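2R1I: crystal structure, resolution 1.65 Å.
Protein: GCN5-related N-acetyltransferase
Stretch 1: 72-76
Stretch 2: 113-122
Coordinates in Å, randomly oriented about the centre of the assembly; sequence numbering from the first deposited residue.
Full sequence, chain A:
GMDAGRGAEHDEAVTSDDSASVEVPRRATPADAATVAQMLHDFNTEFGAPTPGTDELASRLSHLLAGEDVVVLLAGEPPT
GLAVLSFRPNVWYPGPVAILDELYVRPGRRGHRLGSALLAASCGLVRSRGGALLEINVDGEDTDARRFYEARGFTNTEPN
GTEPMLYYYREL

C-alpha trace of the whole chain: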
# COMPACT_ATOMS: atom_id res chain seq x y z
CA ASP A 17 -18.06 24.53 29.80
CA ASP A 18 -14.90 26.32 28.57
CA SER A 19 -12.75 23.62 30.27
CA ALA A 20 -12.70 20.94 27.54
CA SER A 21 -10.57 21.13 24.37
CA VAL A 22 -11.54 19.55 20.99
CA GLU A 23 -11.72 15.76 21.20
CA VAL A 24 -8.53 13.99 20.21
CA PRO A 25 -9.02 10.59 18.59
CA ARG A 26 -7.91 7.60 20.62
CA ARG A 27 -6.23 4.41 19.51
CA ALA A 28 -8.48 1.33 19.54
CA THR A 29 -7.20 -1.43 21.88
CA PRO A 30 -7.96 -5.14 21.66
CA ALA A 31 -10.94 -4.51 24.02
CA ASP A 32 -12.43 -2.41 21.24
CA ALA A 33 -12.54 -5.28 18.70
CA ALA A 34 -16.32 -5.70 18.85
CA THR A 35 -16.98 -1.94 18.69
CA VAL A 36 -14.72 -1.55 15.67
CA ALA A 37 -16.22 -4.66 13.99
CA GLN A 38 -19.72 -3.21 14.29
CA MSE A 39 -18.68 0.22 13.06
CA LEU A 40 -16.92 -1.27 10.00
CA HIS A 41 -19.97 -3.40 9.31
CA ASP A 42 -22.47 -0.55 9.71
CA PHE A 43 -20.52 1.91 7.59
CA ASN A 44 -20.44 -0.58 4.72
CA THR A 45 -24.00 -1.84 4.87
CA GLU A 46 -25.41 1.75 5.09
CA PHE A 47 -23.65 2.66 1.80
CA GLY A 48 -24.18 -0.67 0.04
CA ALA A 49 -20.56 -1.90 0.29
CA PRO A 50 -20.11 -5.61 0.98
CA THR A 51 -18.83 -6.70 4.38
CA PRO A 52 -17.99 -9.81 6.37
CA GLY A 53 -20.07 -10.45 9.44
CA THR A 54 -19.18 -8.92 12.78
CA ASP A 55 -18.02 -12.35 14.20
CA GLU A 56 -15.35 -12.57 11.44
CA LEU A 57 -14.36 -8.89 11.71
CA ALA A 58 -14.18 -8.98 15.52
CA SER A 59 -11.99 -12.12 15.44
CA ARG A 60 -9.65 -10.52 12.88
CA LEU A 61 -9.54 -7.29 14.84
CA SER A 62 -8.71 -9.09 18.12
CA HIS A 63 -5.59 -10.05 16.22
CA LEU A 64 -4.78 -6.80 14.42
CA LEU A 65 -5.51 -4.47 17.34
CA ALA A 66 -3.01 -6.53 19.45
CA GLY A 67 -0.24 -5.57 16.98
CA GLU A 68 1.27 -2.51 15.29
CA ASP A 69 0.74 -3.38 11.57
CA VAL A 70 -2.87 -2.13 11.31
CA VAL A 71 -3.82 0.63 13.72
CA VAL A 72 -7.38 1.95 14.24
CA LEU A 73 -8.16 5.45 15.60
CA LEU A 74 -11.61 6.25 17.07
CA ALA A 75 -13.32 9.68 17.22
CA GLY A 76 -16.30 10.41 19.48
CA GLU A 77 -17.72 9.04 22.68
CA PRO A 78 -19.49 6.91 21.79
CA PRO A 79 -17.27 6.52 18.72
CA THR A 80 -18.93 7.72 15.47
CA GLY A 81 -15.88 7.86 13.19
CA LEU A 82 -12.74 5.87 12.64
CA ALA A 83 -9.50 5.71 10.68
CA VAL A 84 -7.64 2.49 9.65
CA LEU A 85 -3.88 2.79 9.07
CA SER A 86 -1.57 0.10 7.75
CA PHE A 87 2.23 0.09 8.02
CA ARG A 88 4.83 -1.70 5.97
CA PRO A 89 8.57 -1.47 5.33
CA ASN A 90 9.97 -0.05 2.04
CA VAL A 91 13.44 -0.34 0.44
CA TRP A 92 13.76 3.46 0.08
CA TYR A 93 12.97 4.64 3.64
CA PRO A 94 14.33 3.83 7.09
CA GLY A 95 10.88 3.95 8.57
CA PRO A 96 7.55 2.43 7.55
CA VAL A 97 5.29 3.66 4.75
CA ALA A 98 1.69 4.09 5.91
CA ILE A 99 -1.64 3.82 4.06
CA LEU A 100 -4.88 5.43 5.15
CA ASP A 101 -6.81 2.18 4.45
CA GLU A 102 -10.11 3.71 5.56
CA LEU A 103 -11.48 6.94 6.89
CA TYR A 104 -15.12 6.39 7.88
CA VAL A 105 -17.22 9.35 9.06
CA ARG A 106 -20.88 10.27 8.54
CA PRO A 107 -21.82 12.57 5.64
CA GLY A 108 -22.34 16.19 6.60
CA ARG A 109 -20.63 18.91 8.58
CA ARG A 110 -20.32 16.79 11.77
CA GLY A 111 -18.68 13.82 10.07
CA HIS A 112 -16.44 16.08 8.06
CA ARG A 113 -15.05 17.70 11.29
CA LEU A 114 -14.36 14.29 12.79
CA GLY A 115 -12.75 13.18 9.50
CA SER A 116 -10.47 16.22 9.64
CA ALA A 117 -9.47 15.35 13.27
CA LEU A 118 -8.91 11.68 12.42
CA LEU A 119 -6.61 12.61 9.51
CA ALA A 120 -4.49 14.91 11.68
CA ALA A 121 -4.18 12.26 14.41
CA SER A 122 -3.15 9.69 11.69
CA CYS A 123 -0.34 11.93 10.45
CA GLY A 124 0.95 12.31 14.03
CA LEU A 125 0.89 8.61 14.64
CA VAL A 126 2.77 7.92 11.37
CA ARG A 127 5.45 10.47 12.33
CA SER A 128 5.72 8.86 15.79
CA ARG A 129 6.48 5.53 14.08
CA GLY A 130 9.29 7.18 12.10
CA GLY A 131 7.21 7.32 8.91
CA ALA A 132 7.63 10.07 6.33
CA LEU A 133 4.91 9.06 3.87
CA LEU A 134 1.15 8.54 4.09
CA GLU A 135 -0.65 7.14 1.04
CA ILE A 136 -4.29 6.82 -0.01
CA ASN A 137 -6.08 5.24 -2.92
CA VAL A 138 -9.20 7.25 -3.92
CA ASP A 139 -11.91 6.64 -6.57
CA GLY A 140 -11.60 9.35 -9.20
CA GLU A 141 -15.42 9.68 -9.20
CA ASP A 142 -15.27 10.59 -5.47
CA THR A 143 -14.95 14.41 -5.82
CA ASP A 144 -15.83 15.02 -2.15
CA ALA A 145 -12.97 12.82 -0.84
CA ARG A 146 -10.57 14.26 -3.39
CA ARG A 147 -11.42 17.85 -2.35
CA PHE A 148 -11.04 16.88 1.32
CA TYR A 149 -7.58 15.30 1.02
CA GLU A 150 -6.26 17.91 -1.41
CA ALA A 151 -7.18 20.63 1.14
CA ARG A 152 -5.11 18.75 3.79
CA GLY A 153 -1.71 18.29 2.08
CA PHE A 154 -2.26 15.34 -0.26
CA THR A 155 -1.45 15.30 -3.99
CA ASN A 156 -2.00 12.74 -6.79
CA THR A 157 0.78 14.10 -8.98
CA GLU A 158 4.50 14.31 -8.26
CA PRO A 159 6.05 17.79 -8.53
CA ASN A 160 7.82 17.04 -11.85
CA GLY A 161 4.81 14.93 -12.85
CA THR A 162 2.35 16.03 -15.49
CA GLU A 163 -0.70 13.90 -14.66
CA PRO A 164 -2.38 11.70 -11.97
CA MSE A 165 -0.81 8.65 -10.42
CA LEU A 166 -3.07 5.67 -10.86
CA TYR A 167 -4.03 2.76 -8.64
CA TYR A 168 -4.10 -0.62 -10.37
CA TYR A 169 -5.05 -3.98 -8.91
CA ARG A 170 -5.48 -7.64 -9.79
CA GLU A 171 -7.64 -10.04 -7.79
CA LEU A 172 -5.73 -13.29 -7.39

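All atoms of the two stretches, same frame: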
# COMPACT_ATOMS: atom_id res chain seq x y z
N VAL A 72 -6.05 1.34 14.40
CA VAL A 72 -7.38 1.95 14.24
C VAL A 72 -7.49 3.08 15.27
O VAL A 72 -7.15 2.92 16.44
CB VAL A 72 -8.53 0.96 14.38
CG1 VAL A 72 -9.89 1.71 14.42
CG2 VAL A 72 -8.43 -0.12 13.27
N LEU A 73 -7.89 4.25 14.76
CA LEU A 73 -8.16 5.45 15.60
C LEU A 73 -9.68 5.67 15.64
O LEU A 73 -10.36 5.51 14.60
CB LEU A 73 -7.43 6.73 15.14
CG LEU A 73 -5.91 6.67 15.05
CD1 LEU A 73 -5.33 7.98 14.57
CD2 LEU A 73 -5.30 6.23 16.38
N LEU A 74 -10.19 6.03 16.83
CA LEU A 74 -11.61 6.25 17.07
C LEU A 74 -11.84 7.70 17.50
O LEU A 74 -11.08 8.23 18.29
CB LEU A 74 -12.13 5.34 18.18
CG LEU A 74 -12.05 3.84 17.90
CD1 LEU A 74 -12.37 3.05 19.14
CD2 LEU A 74 -12.99 3.49 16.78
N ALA A 75 -12.89 8.30 16.93
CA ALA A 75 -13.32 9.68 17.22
C ALA A 75 -14.76 9.64 17.75
O ALA A 75 -15.64 9.00 17.14
CB ALA A 75 -13.27 10.51 15.98
N GLY A 76 -14.98 10.31 18.87
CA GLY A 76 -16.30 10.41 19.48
C GLY A 76 -16.44 9.54 20.70
O GLY A 76 -15.73 8.57 20.88
N ARG A 113 -15.95 17.18 10.23
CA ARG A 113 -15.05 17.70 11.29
C ARG A 113 -14.28 16.57 11.90
O ARG A 113 -13.06 16.65 12.09
CB ARG A 113 -15.84 18.40 12.41
CG ARG A 113 -16.58 19.68 12.06
CD ARG A 113 -17.48 20.15 13.23
N LEU A 114 -14.99 15.48 12.19
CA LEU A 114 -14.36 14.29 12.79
C LEU A 114 -13.33 13.73 11.81
O LEU A 114 -12.22 13.37 12.18
CB LEU A 114 -15.41 13.22 13.13
CG LEU A 114 -16.31 13.39 14.36
CD1 LEU A 114 -17.11 12.09 14.56
CD2 LEU A 114 -15.53 13.76 15.63
N GLY A 115 -13.70 13.63 10.53
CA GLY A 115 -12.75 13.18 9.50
C GLY A 115 -11.47 14.00 9.52
O GLY A 115 -10.36 13.45 9.49
N SER A 116 -11.61 15.32 9.60
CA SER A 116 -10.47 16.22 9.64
C SER A 116 -9.56 15.95 10.88
O SER A 116 -8.34 15.87 10.77
CB SER A 116 -10.93 17.68 9.55
OG SER A 116 -9.82 18.49 9.36
N ALA A 117 -10.18 15.72 12.02
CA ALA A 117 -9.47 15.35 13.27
C ALA A 117 -8.77 13.97 13.17
O ALA A 117 -7.65 13.77 13.64
CB ALA A 117 -10.49 15.34 14.48
N LEU A 118 -9.46 13.03 12.57
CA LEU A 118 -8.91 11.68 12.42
C LEU A 118 -7.67 11.71 11.52
O LEU A 118 -6.68 11.00 11.79
CB LEU A 118 -10.00 10.75 11.90
CG LEU A 118 -10.96 10.25 12.99
CD1 LEU A 118 -12.24 9.69 12.39
CD2 LEU A 118 -10.25 9.16 13.88
N LEU A 119 -7.74 12.51 10.44
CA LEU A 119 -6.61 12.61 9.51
C LEU A 119 -5.37 13.20 10.20
O LEU A 119 -4.25 12.72 10.07
CB LEU A 119 -6.98 13.37 8.22
CG LEU A 119 -5.81 13.57 7.24
CD1 LEU A 119 -5.24 12.17 6.85
CD2 LEU A 119 -6.22 14.39 6.03
N ALA A 120 -5.58 14.28 10.95
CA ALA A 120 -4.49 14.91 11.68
C ALA A 120 -3.87 13.97 12.71
O ALA A 120 -2.63 13.89 12.84
CB ALA A 120 -5.00 16.25 12.32
N ALA A 121 -4.69 13.23 13.44
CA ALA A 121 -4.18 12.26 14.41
C ALA A 121 -3.38 11.14 13.70
O ALA A 121 -2.35 10.69 14.21
CB ALA A 121 -5.35 11.67 15.23
N SER A 122 -3.85 10.72 12.52
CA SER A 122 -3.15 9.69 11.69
C SER A 122 -1.77 10.17 11.27
O SER A 122 -0.79 9.47 11.41
CB SER A 122 -3.97 9.34 10.45
OG SER A 122 -5.26 8.80 10.78

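Strand 72-75 packs against helix 113-122 by van der Waals packing, mostly between apolar side chains; no hydrogen bond crosses between them. The two run roughly antiparallel, at 144°, with axes 8.9 Å apart at closest approach, and together bury 289 Å². Leu73, Leu118 and Ala75 cover the most surface. Strand alternation sets the pattern: Leu73 and Ala75 point toward the helix, while Leu74 between them points away. Leu73, in an m,t rotamer, extends to the helix, where its CD1 lies 3.7 Å from Ala121 CB and 3.7 Å from Ser122 N; its CB sits 3.9 Å from Leu118 CD2. Ala121 presents a single methyl to the leucine tip, which also lies close to the helix backbone at Ser122 N. The CA-to-CB bond of Leu118 points sideways to the strand, but its m,t side chain brings its end nearer, where CD2 lies 3.7 Å from Leu73 O and CG lies 3.8 Å from Ala75 CB. It thus touches both inward-facing strand residues. Ala75, whose CA is 6.5 Å from Leu114 CA, offers just a methyl group where the backbones are near; its CB also meets Leu114 CD2 at 4.0 Å. Buried Ser122 turns its polar group back to its own helix: Ser122 OG donates to Leu118 O at 2.8 Å, which satisfies the hydroxyl beside the apolar Leu73.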